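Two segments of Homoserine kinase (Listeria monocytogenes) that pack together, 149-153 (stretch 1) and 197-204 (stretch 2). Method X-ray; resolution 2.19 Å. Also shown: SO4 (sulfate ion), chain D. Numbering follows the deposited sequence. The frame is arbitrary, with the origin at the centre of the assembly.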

# COMPACT_ATOMS: atom_id res chain seq x y z
N ARG A 149 -10.57 4.18 -2.90
CA ARG A 149 -10.69 4.14 -1.45
C ARG A 149 -9.40 3.62 -0.80
O ARG A 149 -8.91 2.57 -1.16
CB ARG A 149 -11.88 3.28 -1.00
CG ARG A 149 -11.97 3.03 0.53
CD ARG A 149 -13.13 2.02 0.77
NE ARG A 149 -13.55 1.88 2.16
CZ ARG A 149 -13.03 1.03 3.04
NH1 ARG A 149 -12.02 0.24 2.70
NH2 ARG A 149 -13.52 0.97 4.28
N HIS A 150 -8.89 4.38 0.16
CA HIS A 150 -7.72 4.00 0.91
C HIS A 150 -8.09 4.02 2.41
O HIS A 150 -9.14 4.56 2.80
CB HIS A 150 -6.57 4.98 0.63
CG HIS A 150 -5.76 4.63 -0.58
ND1 HIS A 150 -4.90 3.54 -0.61
CD2 HIS A 150 -5.66 5.21 -1.80
CE1 HIS A 150 -4.31 3.49 -1.80
NE2 HIS A 150 -4.76 4.48 -2.54
N LEU A 151 -7.25 3.39 3.23
CA LEU A 151 -7.37 3.48 4.68
C LEU A 151 -6.67 4.70 5.17
O LEU A 151 -5.48 4.86 4.92
CB LEU A 151 -6.60 2.37 5.33
CG LEU A 151 -7.17 1.00 5.45
CD1 LEU A 151 -7.05 0.27 4.08
CD2 LEU A 151 -6.29 0.40 6.57
N PHE A 152 -7.39 5.53 5.90
CA PHE A 152 -6.76 6.67 6.55
C PHE A 152 -6.11 6.09 7.81
O PHE A 152 -6.68 5.20 8.42
CB PHE A 152 -7.82 7.71 6.91
CG PHE A 152 -7.30 9.11 6.91
CD1 PHE A 152 -6.93 9.74 5.72
CD2 PHE A 152 -7.15 9.81 8.12
CE1 PHE A 152 -6.46 11.05 5.71
CE2 PHE A 152 -6.66 11.11 8.13
CZ PHE A 152 -6.31 11.74 6.91
N PRO A 153 -4.88 6.54 8.13
CA PRO A 153 -4.10 6.10 9.30
C PRO A 153 -4.80 6.25 10.64
O PRO A 153 -4.16 6.02 11.69
CB PRO A 153 -2.89 7.04 9.28
CG PRO A 153 -2.66 7.24 7.81
CD PRO A 153 -4.06 7.38 7.23
N ALA A 197 2.06 11.10 1.00
CA ALA A 197 2.60 11.08 2.36
C ALA A 197 1.73 10.27 3.29
O ALA A 197 2.25 9.57 4.19
CB ALA A 197 2.81 12.54 2.92
N ILE A 198 0.42 10.34 3.09
CA ILE A 198 -0.51 9.61 3.91
C ILE A 198 -0.20 8.15 3.76
O ILE A 198 -0.22 7.40 4.75
CB ILE A 198 -2.02 9.90 3.59
CG1 ILE A 198 -2.38 11.33 4.02
CG2 ILE A 198 -2.92 8.92 4.38
CD1 ILE A 198 -3.64 11.93 3.40
N LEU A 199 0.13 7.75 2.52
CA LEU A 199 0.40 6.34 2.24
C LEU A 199 1.80 5.85 2.71
O LEU A 199 2.06 4.64 2.71
CB LEU A 199 0.03 5.97 0.78
CG LEU A 199 -1.54 5.97 0.66
CD1 LEU A 199 -2.08 6.55 -0.62
CD2 LEU A 199 -2.06 4.55 0.84
N ARG A 200 2.67 6.76 3.16
CA ARG A 200 3.88 6.37 3.90
C ARG A 200 3.62 6.38 5.42
O ARG A 200 4.56 6.21 6.20
CB ARG A 200 5.05 7.35 3.63
CG ARG A 200 5.60 7.38 2.21
CD ARG A 200 6.51 6.21 1.86
NE ARG A 200 7.55 5.93 2.84
CZ ARG A 200 8.85 6.17 2.68
NH1 ARG A 200 9.31 6.71 1.54
NH2 ARG A 200 9.69 5.85 3.68
N ASN A 201 2.38 6.67 5.82
CA ASN A 201 2.04 6.94 7.24
C ASN A 201 2.75 8.21 7.77
O ASN A 201 2.96 8.34 8.98
CB ASN A 201 2.38 5.74 8.13
CG ASN A 201 1.50 5.65 9.41
OD1 ASN A 201 1.98 5.30 10.51
ND2 ASN A 201 0.23 5.94 9.27
N ASP A 202 3.13 9.13 6.87
CA ASP A 202 3.82 10.38 7.29
C ASP A 202 2.80 11.50 7.48
O ASP A 202 2.66 12.37 6.62
CB ASP A 202 4.88 10.81 6.26
CG ASP A 202 5.80 11.95 6.77
OD1 ASP A 202 5.48 12.65 7.76
OD2 ASP A 202 6.86 12.15 6.16
N MET A 203 2.06 11.41 8.58
CA MET A 203 0.91 12.30 8.84
C MET A 203 1.37 13.73 9.21
O MET A 203 0.64 14.72 9.02
CB MET A 203 0.01 11.69 9.91
CG MET A 203 -0.78 10.44 9.42
SD MET A 203 -1.88 10.79 8.01
CE MET A 203 -3.00 12.02 8.58
N THR A 204 2.58 13.82 9.72
CA THR A 204 3.23 15.12 9.91
C THR A 204 3.38 15.85 8.58
O THR A 204 2.94 17.00 8.45
CB THR A 204 4.57 14.92 10.59
OG1 THR A 204 4.30 14.75 11.98
CG2 THR A 204 5.48 16.10 10.43
S SO4 D . 13.01 6.14 1.75
O1 SO4 D . 13.85 5.02 1.29
O2 SO4 D . 13.78 7.37 1.93
O3 SO4 D . 11.97 6.42 0.78
O4 SO4 D . 12.42 5.73 3.02

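No hydrogen bond joins the two stretches, so the contact must be read from apolar packing and from the placement of atoms around two aromatic rings. It is modest in size, burying 346 Å² with both sides summed, and Pro153 has the largest share of any residue, 75 Å² of its surface being covered by stretch 2.

Apolar side-chain packing accounts for most of the contacts. Pro153, whose CA-to-CB bond points toward stretch 2, packs against both Ile198 and Met203; its closest approaches are Pro153 CD to Ile198 CG2, 3.4 Å, and Pro153 CG to Met203 SD, 3.6 Å. Phe152 approaches the same two residues. Its CA-to-CB bond runs sideways, but with chi1 at -150° (t) the ring swings nearer, bringing Phe152 CE1 to 3.8 Å from CD1 of Ile198 and Phe152 CZ to 3.7 Å from CE of Met203. Ile198 and Met203, both directed toward stretch 1, thus each touch both Phe152 and Pro153. All three chi angles of Met203 are m.

Two contacts involve aromatic rings more specifically. The better defined is a CH-pi interaction: CD1 of Leu199 sits 3.9 Å from the centroid of the His150 ring and only 7° off the ring normal, so the methyl lies almost squarely over one face. The other methyl of Leu199 is also close, with CD2 3.3 Å from His150 ND1, a distance that reflects tight packing rather than a polar bond. His150 points toward stretch 2, whereas Leu199 leaves its backbone sideways and reaches the ring with the end of its side chain. The imidazole also has a polar tie, since NE2 is hydrogen-bonded elsewhere in the structure. The second contact is sulfur-aromatic: Met203 SD lies 5.1 Å from the centroid of the Phe152 ring, 25° off the normal, an oblique approach.

Stretch 2 has its own backbone hydrogen bonds. Ala197 O accepts from Arg200 N at 3.0 Å and from Asp202 N at 2.9 Å, while Asn201 N donates to Ile198 O at 2.9 Å. Asn201 has left helical geometry with a positive phi of 63°, completing a Schellman motif, and Ile198 to Asn201 form a type I turn. A weak bond from Met203 N to Asn201 O, 3.2 Å, follows. Asp202 then occupies the N-cap position of the next helix, its side chain capping a backbone N just past the stretch. Across the interface, Pro153 and Asn201 have the closest CA atoms, 6.5 Å apart.

The hydrogen bonds to the sulfate lie outside the interface. Arg200, which does not touch stretch 1, donates from NH1 to sulfate O3 and from NH2 to sulfate O4, each at 2.8 Å; the ion probably came from the crystallisation liquor.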